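Local coordinates for type IV pilus secretin PilQ family protein (Vibrio cholerae, PDB 6W6M), which probably forms, as a ring of fourteen subunits, the outer-membrane channel through which the type IV competence pilus passes during natural transformation, at residues 473-478 against 509-514; 429-434 against 467-472; 321-326 against 562-567. One frame throughout, in Å; residues are numbered along the deposited sequence.

Contact 1 of 3, residues 473-478 against 509-514; sequences DNRLVL and QVLVNN
Asn474 meets Asn514 where two antiparallel strands of the secretin domain, 475-493 and 496-513, come together at the open end of their beta hairpin. The Asn474 amide crosses the Asn514 side chain with the two amide planes 58° apart, and its ND2 lies 3.6 Å from Asn514 CB. Arg475 faces Asn513 as a non-hydrogen-bonded pair. Its chain runs extended from CG to NE beside the Asn513 side chain, both pointing the same way, and the guanidinium and amide planes are only 15° apart; NE gives a weak, bent bond to Asn513 OD1 at 3.4 Å, while ND2 of that amide is held by Glu516. Arg475 NH2 also takes part in a long salt bridge with Asp473 OD2, which lies well out of the guanidinium plane with no N-H pointing at it. Leu476 forms a hydrogen-bonded pair with Val512, its N giving a bond of 2.9 Å to Val512 O and its O accepting one from Val512 N. On the face shared by Leu476, Leu478, Val510 and Val512, Leu476 CD2 lies 3.7 Å from Asn514 OD1. Val477 turns to the other face with Leu511, whose N makes a weak hydrogen bond to Gln320 of a second subunit and whose side chain packs on Val318 of that subunit. Gln509, with CG anti to its backbone N (chi1 -174°) and an extended chain beyond, rests its NE2 3.4 Å from Val477 CG1. Leu478 repeats the hydrogen-bonded pattern with Val510, and its CD1 touches Val512 CG1 at 4.2 Å, diagonally from one hydrogen-bonded pair to the next.

Contact 2 of 3, residues 429-434 against 467-472; sequences TNKQPA and TPQITP
Lys431 and Asn430 of a turn meet Pro468, Gln469 and Ile470 of strand 456-471 through three hydrogen bonds, all weak. Lys431 N donates to Pro468 O at 3.2 Å with an N-H...O angle of 133°, and the same oxygen lies 3.4 Å from Lys431 CA, so it receives a bent N-H and a CA-H from one residue. One residue earlier, Asn430 uses its side chain instead: CG stands anti to the backbone N (chi1 -168°), and OD1 accepts from Ile470 N at 3.2 Å. That oxygen also sits 3.3 Å from Gln469 CA. The backbone from Thr429 to Gln432 makes a type II beta turn, which joins strand 404-429 to strand 434-444 in the secretin domain; Lys431, with positive phi, is its third residue. The Lys431 chain is bent at chi2, chi3 and chi4 and lies beside the extended Gln469 side chain, the two pointing the same way, with CD 3.8 Å from Gln469 CG. At its end NZ makes a weak bond to Gln469 OE1 at 3.5 Å and a long, weak ion pair with Glu290 of a second subunit. The remaining contacts are van der Waals: Thr467 CG2 faces the backbone of Gln432, Thr467 OG1 approaches Pro433 CB at 4.1 Å, and Pro468 CD lies 3.7 Å from Gln432 O.

Contact 3 of 3, residues 321-326 against 562-567; sequences VQIEAR and IFVTPK
Strands 320-347 and 549-568, the first and last long strands of the secretin domain, run antiparallel here and close a loop of more than two hundred residues. Gln322 N gives a nearly straight bond to Lys567 O at 2.8 Å. That oxygen is also approached by Val321, through CA and through CG1 at 3.5 Å. Further along, Glu324 and Thr565 form a hydrogen-bonded pair with unequal bonds: Thr565 N reaches Glu324 O at 3.1 Å, whereas Glu324 N lies 3.3 Å from Thr565 O and well above the plane of that carbonyl. Thr565 CG2 lies between its own backbone N and carbonyl carbon, and meets Glu324 O at 3.6 Å. Arg326 and Phe563 complete the pattern with bonds in both directions; the one from Phe563 N to Arg326 O is the straighter, at an N-H...O angle of 170°. The same Arg326 oxygen also lies at the edge of the Phe563 ring, near its plane, 3.8 Å from CD1. On the face of Gln322, Glu324, Thr565 and Phe563, the Arg326 and Phe563 side chains touch at CB. The opposite face is apolar. There Ile323 and Val564 lie side by side, pointing the same way, with CG2 to CG2 at 4.1 Å, and Ala325 is set across from Val564. Strand 404-429 flanks 321-326 on its other edge through backbone bonds from Val321, Ile323 and Ala325, while Ile562 bonds to strand 518-534; Val564 packs on Val518 and Leu520 there, and Pro566 touches Val512 of strand 496-513.

In the fold
The centres of all three contacts lie about 14 Å from the centre of the chain. Buried residues line the Leu476/Val512 face of contact 1 and the Ile323/Val564 face of contact 3, whose reverse face is polar and more exposed. Both are antiparallel strand pairs, with uniformly short, straight bonds in contact 1 and more uneven ones in contact 3; contact 2 sets a turn against a strand through weak bonds. Contacts 1 and 2 share one sheet, Leu476 and Leu478 packing on Ile470 and Pro468. Contact 3 belongs to the other sheet and encloses both along the chain, meeting contact 1 at Asn514 and Lys567 and contact 2 at Ile470 and Val321. Contacts 1 and 2 also touch neighbouring subunits; contact 3 does not.

Contact 1 of 3, residues 473-478 against 509-514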
ATOM      1  N   ASP A 473      49.442  33.870  18.418  1.00 88.87           N
ATOM      2  CA  ASP A 473      49.981  34.373  19.674  1.00 88.87           C
ATOM      3  C   ASP A 473      49.880  33.374  20.819  1.00 88.87           C
ATOM      4  O   ASP A 473      49.450  33.738  21.918  1.00 88.87           O
ATOM      5  CB  ASP A 473      49.274  35.670  20.058  1.00 88.87           C
ATOM      6  CG  ASP A 473      47.799  35.481  20.259  1.00 88.87           C
ATOM      7  OD1 ASP A 473      47.323  34.358  20.025  1.00 88.87           O
ATOM      8  OD2 ASP A 473      47.115  36.449  20.647  1.00 88.87           O
ATOM      9  N   ASN A 474      50.301  32.130  20.586  1.00 86.63           N
ATOM     10  CA  ASN A 474      50.457  31.121  21.635  1.00 86.63           C
ATOM     11  C   ASN A 474      49.139  30.857  22.372  1.00 86.63           C
ATOM     12  O   ASN A 474      49.036  31.012  23.587  1.00 86.63           O
ATOM     13  CB  ASN A 474      51.555  31.552  22.612  1.00 86.63           C
ATOM     14  CG  ASN A 474      52.378  30.393  23.120  1.00 86.63           C
ATOM     15  OD1 ASN A 474      52.768  29.511  22.363  1.00 86.63           O
ATOM     16  ND2 ASN A 474      52.644  30.388  24.413  1.00 86.63           N
ATOM     17  N   ARG A 475      48.126  30.439  21.617  1.00 84.52           N
ATOM     18  CA  ARG A 475      46.789  30.257  22.162  1.00 84.52           C
ATOM     19  C   ARG A 475      46.052  29.179  21.383  1.00 84.52           C
ATOM     20  O   ARG A 475      46.390  28.892  20.237  1.00 84.52           O
ATOM     21  CB  ARG A 475      45.982  31.548  22.103  1.00 84.52           C
ATOM     22  CG  ARG A 475      46.298  32.556  23.167  1.00 84.52           C
ATOM     23  CD  ARG A 475      45.520  33.805  22.879  1.00 84.52           C
ATOM     24  NE  ARG A 475      45.628  34.795  23.932  1.00 84.52           N
ATOM     25  CZ  ARG A 475      44.989  35.956  23.907  1.00 84.52           C
ATOM     26  NH1 ARG A 475      45.128  36.817  24.903  1.00 84.52           N
ATOM     27  NH2 ARG A 475      44.206  36.250  22.880  1.00 84.52           N
ATOM     28  N   LEU A 476      45.030  28.603  22.008  1.00 75.24           N
ATOM     29  CA  LEU A 476      44.217  27.558  21.409  1.00 75.24           C
ATOM     30  C   LEU A 476      42.748  27.947  21.426  1.00 75.24           C
ATOM     31  O   LEU A 476      42.265  28.567  22.376  1.00 75.24           O
ATOM     32  CB  LEU A 476      44.374  26.232  22.157  1.00 75.24           C
ATOM     33  CG  LEU A 476      45.571  25.293  22.029  1.00 75.24           C
ATOM     34  CD1 LEU A 476      45.796  24.919  20.601  1.00 75.24           C
ATOM     35  CD2 LEU A 476      46.816  25.867  22.647  1.00 75.24           C
ATOM     36  N   VAL A 477      42.036  27.564  20.375  1.00 71.64           N
ATOM     37  CA  VAL A 477      40.580  27.629  20.325  1.00 71.64           C
ATOM     38  C   VAL A 477      40.100  26.186  20.346  1.00 71.64           C
ATOM     39  O   VAL A 477      40.448  25.401  19.461  1.00 71.64           O
ATOM     40  CB  VAL A 477      40.061  28.368  19.087  1.00 71.64           C
ATOM     41  CG1 VAL A 477      38.559  28.295  19.032  1.00 71.64           C
ATOM     42  CG2 VAL A 477      40.514  29.799  19.087  1.00 71.64           C
ATOM     43  N   LEU A 478      39.309  25.820  21.350  1.00 69.35           N
ATOM     44  CA  LEU A 478      38.868  24.442  21.523  1.00 69.35           C
ATOM     45  C   LEU A 478      37.363  24.326  21.344  1.00 69.35           C
ATOM     46  O   LEU A 478      36.606  25.061  21.987  1.00 69.35           O
ATOM     47  CB  LEU A 478      39.266  23.919  22.902  1.00 69.35           C
ATOM     48  CG  LEU A 478      40.747  23.764  23.249  1.00 69.35           C
ATOM     49  CD1 LEU A 478      40.897  23.379  24.690  1.00 69.35           C
ATOM     50  CD2 LEU A 478      41.428  22.751  22.373  1.00 69.35           C
ATOM     51  N   GLN A 509      32.683  26.292  23.250  1.00 72.12           N
ATOM     52  CA  GLN A 509      33.866  26.704  22.510  1.00 72.12           C
ATOM     53  C   GLN A 509      34.598  27.727  23.358  1.00 72.12           C
ATOM     54  O   GLN A 509      34.001  28.711  23.786  1.00 72.12           O
ATOM     55  CB  GLN A 509      33.497  27.289  21.151  1.00 72.12           C
ATOM     56  CG  GLN A 509      34.692  27.597  20.291  1.00 72.12           C
ATOM     57  CD  GLN A 509      34.307  28.014  18.899  1.00 72.12           C
ATOM     58  OE1 GLN A 509      33.141  27.990  18.532  1.00 72.12           O
ATOM     59  NE2 GLN A 509      35.289  28.399  18.114  1.00 72.12           N
ATOM     60  N   VAL A 510      35.879  27.490  23.626  1.00 71.78           N
ATOM     61  CA  VAL A 510      36.650  28.384  24.481  1.00 71.78           C
ATOM     62  C   VAL A 510      37.985  28.720  23.830  1.00 71.78           C
ATOM     63  O   VAL A 510      38.395  28.119  22.841  1.00 71.78           O
ATOM     64  CB  VAL A 510      36.885  27.810  25.895  1.00 71.78           C
ATOM     65  CG1 VAL A 510      35.571  27.649  26.627  1.00 71.78           C
ATOM     66  CG2 VAL A 510      37.654  26.501  25.828  1.00 71.78           C
ATOM     67  N   LEU A 511      38.666  29.693  24.429  1.00 71.61           N
ATOM     68  CA  LEU A 511      39.926  30.247  23.942  1.00 71.61           C
ATOM     69  C   LEU A 511      40.870  30.350  25.131  1.00 71.61           C
ATOM     70  O   LEU A 511      40.610  31.114  26.061  1.00 71.61           O
ATOM     71  CB  LEU A 511      39.719  31.613  23.282  1.00 30.00           C
ATOM     72  CG  LEU A 511      40.936  32.543  23.257  1.00 30.00           C
ATOM     73  CD1 LEU A 511      42.060  31.931  22.435  1.00 30.00           C
ATOM     74  CD2 LEU A 511      40.554  33.913  22.716  1.00 30.00           C
ATOM     75  N   VAL A 512      41.955  29.584  25.112  1.00 75.10           N
ATOM     76  CA  VAL A 512      42.781  29.390  26.298  1.00 75.10           C
ATOM     77  C   VAL A 512      44.259  29.450  25.927  1.00 75.10           C
ATOM     78  O   VAL A 512      44.664  29.011  24.849  1.00 75.10           O
ATOM     79  CB  VAL A 512      42.403  28.056  26.993  1.00 75.10           C
ATOM     80  CG1 VAL A 512      42.686  26.891  26.089  1.00 75.10           C
ATOM     81  CG2 VAL A 512      43.116  27.872  28.309  1.00 75.10           C
ATOM     82  N   ASN A 513      45.069  30.011  26.826  1.00 79.91           N
ATOM     83  CA  ASN A 513      46.505  30.118  26.599  1.00 79.91           C
ATOM     84  C   ASN A 513      47.141  28.733  26.532  1.00 79.91           C
ATOM     85  O   ASN A 513      46.529  27.723  26.871  1.00 79.91           O
ATOM     86  CB  ASN A 513      47.166  30.944  27.693  1.00 79.91           C
ATOM     87  CG  ASN A 513      46.720  32.381  27.692  1.00 79.91           C
ATOM     88  OD1 ASN A 513      46.245  32.900  26.688  1.00 79.91           O
ATOM     89  ND2 ASN A 513      46.883  33.042  28.825  1.00 79.91           N
ATOM     90  N   ASN A 514      48.411  28.690  26.124  1.00 80.79           N
ATOM     91  CA  ASN A 514      49.020  27.427  25.723  1.00 80.79           C
ATOM     92  C   ASN A 514      49.034  26.387  26.833  1.00 80.79           C
ATOM     93  O   ASN A 514      48.473  25.305  26.651  1.00 80.79           O
ATOM     94  CB  ASN A 514      50.445  27.645  25.226  1.00 80.79           C
ATOM     95  CG  ASN A 514      51.018  26.423  24.531  1.00 80.79           C
ATOM     96  OD1 ASN A 514      50.300  25.651  23.917  1.00 80.79           O
ATOM     97  ND2 ASN A 514      52.317  26.246  24.633  1.00 80.79           N
TER

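Contact 2 of 3, residues 429-434 against 467-472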
ATOM      1  N   THR A 429      46.306  15.727  16.207  1.00 72.63           N
ATOM      2  CA  THR A 429      46.911  16.640  15.202  1.00 72.63           C
ATOM      3  C   THR A 429      46.009  17.871  15.039  1.00 72.63           C
ATOM      4  O   THR A 429      44.785  17.719  15.176  1.00 72.63           O
ATOM      5  CB  THR A 429      47.108  15.926  13.851  1.00 30.00           C
ATOM      6  OG1 THR A 429      47.994  14.814  14.020  1.00 30.00           O
ATOM      7  CG2 THR A 429      47.855  16.825  12.877  1.00 30.00           C
ATOM      8  N   ASN A 430      46.601  19.040  14.771  1.00 75.14           N
ATOM      9  CA  ASN A 430      45.871  20.295  14.668  1.00 75.14           C
ATOM     10  C   ASN A 430      44.727  20.197  13.665  1.00 75.14           C
ATOM     11  O   ASN A 430      44.898  19.696  12.555  1.00 75.14           O
ATOM     12  CB  ASN A 430      46.841  21.405  14.268  1.00 75.14           C
ATOM     13  CG  ASN A 430      46.253  22.784  14.411  1.00 75.14           C
ATOM     14  OD1 ASN A 430      45.423  23.023  15.272  1.00 75.14           O
ATOM     15  ND2 ASN A 430      46.709  23.709  13.591  1.00 75.14           N
ATOM     16  N   LYS A 431      43.554  20.683  14.076  1.00 77.29           N
ATOM     17  CA  LYS A 431      42.346  20.765  13.248  1.00 77.29           C
ATOM     18  C   LYS A 431      41.731  19.395  12.974  1.00 77.29           C
ATOM     19  O   LYS A 431      41.013  19.207  11.997  1.00 77.29           O
ATOM     20  CB  LYS A 431      42.615  21.494  11.930  1.00 77.29           C
ATOM     21  CG  LYS A 431      43.037  22.949  12.038  1.00 77.29           C
ATOM     22  CD  LYS A 431      41.906  23.847  12.453  1.00 77.29           C
ATOM     23  CE  LYS A 431      40.673  23.604  11.626  1.00 77.29           C
ATOM     24  NZ  LYS A 431      39.940  24.858  11.339  1.00 77.29           N
ATOM     25  N   GLN A 432      41.967  18.450  13.870  1.00 74.07           N
ATOM     26  CA  GLN A 432      41.590  17.058  13.644  1.00 74.07           C
ATOM     27  C   GLN A 432      40.775  16.512  14.813  1.00 74.07           C
ATOM     28  O   GLN A 432      41.176  16.679  15.968  1.00 74.07           O
ATOM     29  CB  GLN A 432      42.849  16.225  13.434  1.00 74.07           C
ATOM     30  CG  GLN A 432      43.613  16.546  12.198  1.00 74.07           C
ATOM     31  CD  GLN A 432      42.796  16.341  10.948  1.00 74.07           C
ATOM     32  OE1 GLN A 432      42.035  15.377  10.835  1.00 74.07           O
ATOM     33  NE2 GLN A 432      42.949  17.248   9.992  1.00 74.07           N
ATOM     34  N   PRO A 433      39.632  15.866  14.563  1.00 69.13           N
ATOM     35  CA  PRO A 433      38.746  15.466  15.668  1.00 69.13           C
ATOM     36  C   PRO A 433      39.180  14.174  16.351  1.00 69.13           C
ATOM     37  O   PRO A 433      39.537  13.192  15.702  1.00 69.13           O
ATOM     38  CB  PRO A 433      37.387  15.290  14.981  1.00 69.13           C
ATOM     39  CG  PRO A 433      37.558  15.809  13.600  1.00 69.13           C
ATOM     40  CD  PRO A 433      38.987  15.666  13.262  1.00 69.13           C
ATOM     41  N   ALA A 434      39.102  14.166  17.682  1.00 60.91           N
ATOM     42  CA  ALA A 434      39.499  12.985  18.441  1.00 60.91           C
ATOM     43  C   ALA A 434      38.525  12.759  19.590  1.00 60.91           C
ATOM     44  O   ALA A 434      37.850  13.686  20.049  1.00 60.91           O
ATOM     45  CB  ALA A 434      40.929  13.125  18.951  1.00 60.91           C
ATOM     46  N   THR A 467      38.014  19.116  19.154  1.00 68.16           N
ATOM     47  CA  THR A 467      38.707  19.623  17.963  1.00 68.16           C
ATOM     48  C   THR A 467      39.486  20.897  18.288  1.00 68.16           C
ATOM     49  O   THR A 467      38.892  21.911  18.684  1.00 68.16           O
ATOM     50  CB  THR A 467      37.737  19.902  16.810  1.00 68.16           C
ATOM     51  OG1 THR A 467      36.714  18.905  16.769  1.00 68.16           O
ATOM     52  CG2 THR A 467      38.477  19.874  15.487  1.00 68.16           C
ATOM     53  N   PRO A 468      40.821  20.867  18.178  1.00 70.32           N
ATOM     54  CA  PRO A 468      41.639  22.036  18.522  1.00 70.32           C
ATOM     55  C   PRO A 468      42.065  22.895  17.340  1.00 70.32           C
ATOM     56  O   PRO A 468      41.933  22.481  16.190  1.00 70.32           O
ATOM     57  CB  PRO A 468      42.850  21.395  19.195  1.00 70.32           C
ATOM     58  CG  PRO A 468      43.016  20.125  18.465  1.00 70.32           C
ATOM     59  CD  PRO A 468      41.649  19.661  18.032  1.00 70.32           C
ATOM     60  N   GLN A 469      42.602  24.083  17.612  1.00 74.67           N
ATOM     61  CA  GLN A 469      43.131  24.963  16.576  1.00 74.67           C
ATOM     62  C   GLN A 469      44.176  25.882  17.191  1.00 74.67           C
ATOM     63  O   GLN A 469      43.898  26.551  18.184  1.00 74.67           O
ATOM     64  CB  GLN A 469      42.017  25.788  15.925  1.00 74.67           C
ATOM     65  CG  GLN A 469      42.515  26.757  14.876  1.00 74.67           C
ATOM     66  CD  GLN A 469      41.424  27.591  14.239  1.00 74.67           C
ATOM     67  OE1 GLN A 469      40.343  27.101  13.936  1.00 74.67           O
ATOM     68  NE2 GLN A 469      41.710  28.863  14.026  1.00 74.67           N
ATOM     69  N   ILE A 470      45.363  25.924  16.598  1.00 76.13           N
ATOM     70  CA  ILE A 470      46.481  26.716  17.101  1.00 76.13           C
ATOM     71  C   ILE A 470      46.500  28.060  16.383  1.00 76.13           C
ATOM     72  O   ILE A 470      46.391  28.116  15.155  1.00 76.13           O
ATOM     73  CB  ILE A 470      47.816  25.983  16.909  1.00 76.13           C
ATOM     74  CG1 ILE A 470      47.868  24.731  17.766  1.00 76.13           C
ATOM     75  CG2 ILE A 470      48.969  26.887  17.254  1.00 76.13           C
ATOM     76  CD1 ILE A 470      49.014  23.839  17.440  1.00 76.13           C
ATOM     77  N   THR A 471      46.646  29.137  17.143  1.00 84.22           N
ATOM     78  CA  THR A 471      46.674  30.508  16.650  1.00 84.22           C
ATOM     79  C   THR A 471      48.071  31.107  16.810  1.00 84.22           C
ATOM     80  O   THR A 471      48.937  30.529  17.469  1.00 84.22           O
ATOM     81  CB  THR A 471      45.635  31.345  17.399  1.00 84.22           C
ATOM     82  OG1 THR A 471      46.135  31.685  18.692  1.00 84.22           O
ATOM     83  CG2 THR A 471      44.341  30.578  17.543  1.00 84.22           C
ATOM     84  N   PRO A 472      48.335  32.275  16.203  1.00 88.49           N
ATOM     85  CA  PRO A 472      49.715  32.802  16.227  1.00 88.49           C
ATOM     86  C   PRO A 472      50.233  33.178  17.604  1.00 88.49           C
ATOM     87  O   PRO A 472      51.378  32.850  17.932  1.00 88.49           O
ATOM     88  CB  PRO A 472      49.628  34.024  15.309  1.00 88.49           C
ATOM     89  CG  PRO A 472      48.486  33.771  14.449  1.00 88.49           C
ATOM     90  CD  PRO A 472      47.492  33.068  15.293  1.00 88.49           C
TER

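Contact 3 of 3, residues 321-326 against 562-567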
ATOM      1  N   VAL A 321      48.766  18.441  19.641  1.00 69.45           N
ATOM      2  CA  VAL A 321      48.250  19.030  20.869  1.00 69.45           C
ATOM      3  C   VAL A 321      47.831  17.915  21.812  1.00 69.45           C
ATOM      4  O   VAL A 321      47.358  16.861  21.378  1.00 69.45           O
ATOM      5  CB  VAL A 321      47.068  19.981  20.589  1.00 69.45           C
ATOM      6  CG1 VAL A 321      46.474  20.482  21.870  1.00 69.45           C
ATOM      7  CG2 VAL A 321      47.517  21.137  19.756  1.00 69.45           C
ATOM      8  N   GLN A 322      47.993  18.168  23.104  1.00 68.38           N
ATOM      9  CA  GLN A 322      47.595  17.268  24.174  1.00 68.38           C
ATOM     10  C   GLN A 322      46.531  17.947  25.018  1.00 68.38           C
ATOM     11  O   GLN A 322      46.765  19.034  25.542  1.00 68.38           O
ATOM     12  CB  GLN A 322      48.807  16.912  25.025  1.00 68.38           C
ATOM     13  CG  GLN A 322      48.525  15.992  26.180  1.00 68.38           C
ATOM     14  CD  GLN A 322      49.725  15.838  27.077  1.00 68.38           C
ATOM     15  OE1 GLN A 322      50.859  16.068  26.654  1.00 68.38           O
ATOM     16  NE2 GLN A 322      49.487  15.461  28.326  1.00 68.38           N
ATOM     17  N   ILE A 323      45.370  17.313  25.156  1.00 63.35           N
ATOM     18  CA  ILE A 323      44.231  17.907  25.852  1.00 63.35           C
ATOM     19  C   ILE A 323      43.860  17.047  27.051  1.00 63.35           C
ATOM     20  O   ILE A 323      43.798  15.818  26.955  1.00 63.35           O
ATOM     21  CB  ILE A 323      43.013  18.104  24.919  1.00 63.35           C
ATOM     22  CG1 ILE A 323      43.326  19.120  23.824  1.00 63.35           C
ATOM     23  CG2 ILE A 323      41.811  18.597  25.689  1.00 63.35           C
ATOM     24  CD1 ILE A 323      43.678  18.506  22.512  1.00 63.35           C
ATOM     25  N   GLU A 324      43.668  17.688  28.199  1.00 61.72           N
ATOM     26  CA  GLU A 324      43.320  16.966  29.411  1.00 61.72           C
ATOM     27  C   GLU A 324      42.192  17.611  30.203  1.00 61.72           C
ATOM     28  O   GLU A 324      42.315  18.727  30.687  1.00 61.72           O
ATOM     29  CB  GLU A 324      44.541  16.799  30.312  1.00 61.72           C
ATOM     30  CG  GLU A 324      44.247  15.989  31.559  1.00 61.72           C
ATOM     31  CD  GLU A 324      45.468  15.785  32.423  1.00 61.72           C
ATOM     32  OE1 GLU A 324      46.541  16.311  32.066  1.00 61.72           O
ATOM     33  OE2 GLU A 324      45.353  15.099  33.460  1.00 61.72           O
ATOM     34  N   ALA A 325      41.096  16.880  30.331  1.00 57.07           N
ATOM     35  CA  ALA A 325      39.930  17.329  31.078  1.00 57.07           C
ATOM     36  C   ALA A 325      39.976  16.797  32.504  1.00 57.07           C
ATOM     37  O   ALA A 325      40.636  15.808  32.799  1.00 57.07           O
ATOM     38  CB  ALA A 325      38.638  16.899  30.384  1.00 57.07           C
ATOM     39  N   ARG A 326      39.269  17.475  33.402  1.00 58.79           N
ATOM     40  CA  ARG A 326      39.258  17.063  34.801  1.00 58.79           C
ATOM     41  C   ARG A 326      37.906  17.363  35.427  1.00 58.79           C
ATOM     42  O   ARG A 326      37.502  18.521  35.493  1.00 58.79           O
ATOM     43  CB  ARG A 326      40.360  17.767  35.584  1.00 58.79           C
ATOM     44  CG  ARG A 326      40.754  17.049  36.824  1.00 58.79           C
ATOM     45  CD  ARG A 326      41.599  17.910  37.706  1.00 58.79           C
ATOM     46  NE  ARG A 326      42.204  17.128  38.774  1.00 58.79           N
ATOM     47  CZ  ARG A 326      42.357  17.560  40.018  1.00 58.79           C
ATOM     48  NH1 ARG A 326      41.936  18.771  40.353  1.00 58.79           N
ATOM     49  NH2 ARG A 326      42.915  16.780  40.931  1.00 58.79           N
ATOM     50  N   ILE A 562      34.465  21.485  36.340  1.00 56.98           N
ATOM     51  CA  ILE A 562      35.116  20.915  35.162  1.00 56.98           C
ATOM     52  C   ILE A 562      36.257  21.821  34.714  1.00 56.98           C
ATOM     53  O   ILE A 562      36.052  23.016  34.492  1.00 56.98           O
ATOM     54  CB  ILE A 562      34.111  20.697  34.017  1.00 56.98           C
ATOM     55  CG1 ILE A 562      33.092  19.627  34.409  1.00 56.98           C
ATOM     56  CG2 ILE A 562      34.828  20.283  32.759  1.00 56.98           C
ATOM     57  CD1 ILE A 562      31.925  19.512  33.496  1.00 56.98           C
ATOM     58  N   PHE A 563      37.458  21.256  34.586  1.00 60.18           N
ATOM     59  CA  PHE A 563      38.660  21.956  34.147  1.00 60.18           C
ATOM     60  C   PHE A 563      39.154  21.394  32.821  1.00 60.18           C
ATOM     61  O   PHE A 563      38.886  20.244  32.479  1.00 60.18           O
ATOM     62  CB  PHE A 563      39.814  21.826  35.150  1.00 60.18           C
ATOM     63  CG  PHE A 563      39.496  22.290  36.526  1.00 60.18           C
ATOM     64  CD1 PHE A 563      38.924  21.436  37.442  1.00 60.18           C
ATOM     65  CD2 PHE A 563      39.809  23.566  36.925  1.00 60.18           C
ATOM     66  CE1 PHE A 563      38.645  21.855  38.714  1.00 60.18           C
ATOM     67  CE2 PHE A 563      39.529  23.988  38.197  1.00 60.18           C
ATOM     68  CZ  PHE A 563      38.946  23.129  39.092  1.00 60.18           C
ATOM     69  N   VAL A 564      39.938  22.195  32.102  1.00 63.08           N
ATOM     70  CA  VAL A 564      40.610  21.736  30.892  1.00 63.08           C
ATOM     71  C   VAL A 564      41.950  22.443  30.780  1.00 63.08           C
ATOM     72  O   VAL A 564      42.101  23.591  31.194  1.00 63.08           O
ATOM     73  CB  VAL A 564      39.745  21.953  29.628  1.00 63.08           C
ATOM     74  CG1 VAL A 564      39.480  23.409  29.384  1.00 63.08           C
ATOM     75  CG2 VAL A 564      40.412  21.349  28.431  1.00 63.08           C
ATOM     76  N   THR A 565      42.938  21.737  30.233  1.00 68.54           N
ATOM     77  CA  THR A 565      44.268  22.301  30.020  1.00 68.54           C
ATOM     78  C   THR A 565      44.931  21.721  28.775  1.00 68.54           C
ATOM     79  O   THR A 565      45.237  20.528  28.731  1.00 68.54           O
ATOM     80  CB  THR A 565      45.155  22.086  31.249  1.00 68.54           C
ATOM     81  OG1 THR A 565      46.502  22.449  30.945  1.00 68.54           O
ATOM     82  CG2 THR A 565      45.114  20.662  31.707  1.00 68.54           C
ATOM     83  N   PRO A 566      45.157  22.527  27.747  1.00 73.24           N
ATOM     84  CA  PRO A 566      45.841  22.050  26.546  1.00 73.24           C
ATOM     85  C   PRO A 566      47.342  22.318  26.602  1.00 73.24           C
ATOM     86  O   PRO A 566      47.853  22.946  27.524  1.00 73.24           O
ATOM     87  CB  PRO A 566      45.178  22.874  25.444  1.00 73.24           C
ATOM     88  CG  PRO A 566      44.896  24.152  26.101  1.00 73.24           C
ATOM     89  CD  PRO A 566      44.607  23.873  27.549  1.00 73.24           C
ATOM     90  N   LYS A 567      48.057  21.743  25.637  1.00 76.13           N
ATOM     91  CA  LYS A 567      49.513  21.858  25.542  1.00 76.13           C
ATOM     92  C   LYS A 567      49.998  21.454  24.153  1.00 76.13           C
ATOM     93  O   LYS A 567      49.550  20.454  23.602  1.00 76.13           O
ATOM     94  CB  LYS A 567      50.186  20.953  26.579  1.00 76.13           C
ATOM     95  CG  LYS A 567      51.663  21.229  26.793  1.00 76.13           C
ATOM     96  CD  LYS A 567      51.890  22.647  27.284  1.00 76.13           C
ATOM     97  CE  LYS A 567      53.357  22.902  27.582  1.00 76.13           C
ATOM     98  NZ  LYS A 567      53.596  24.310  28.004  1.00 76.13           N
TER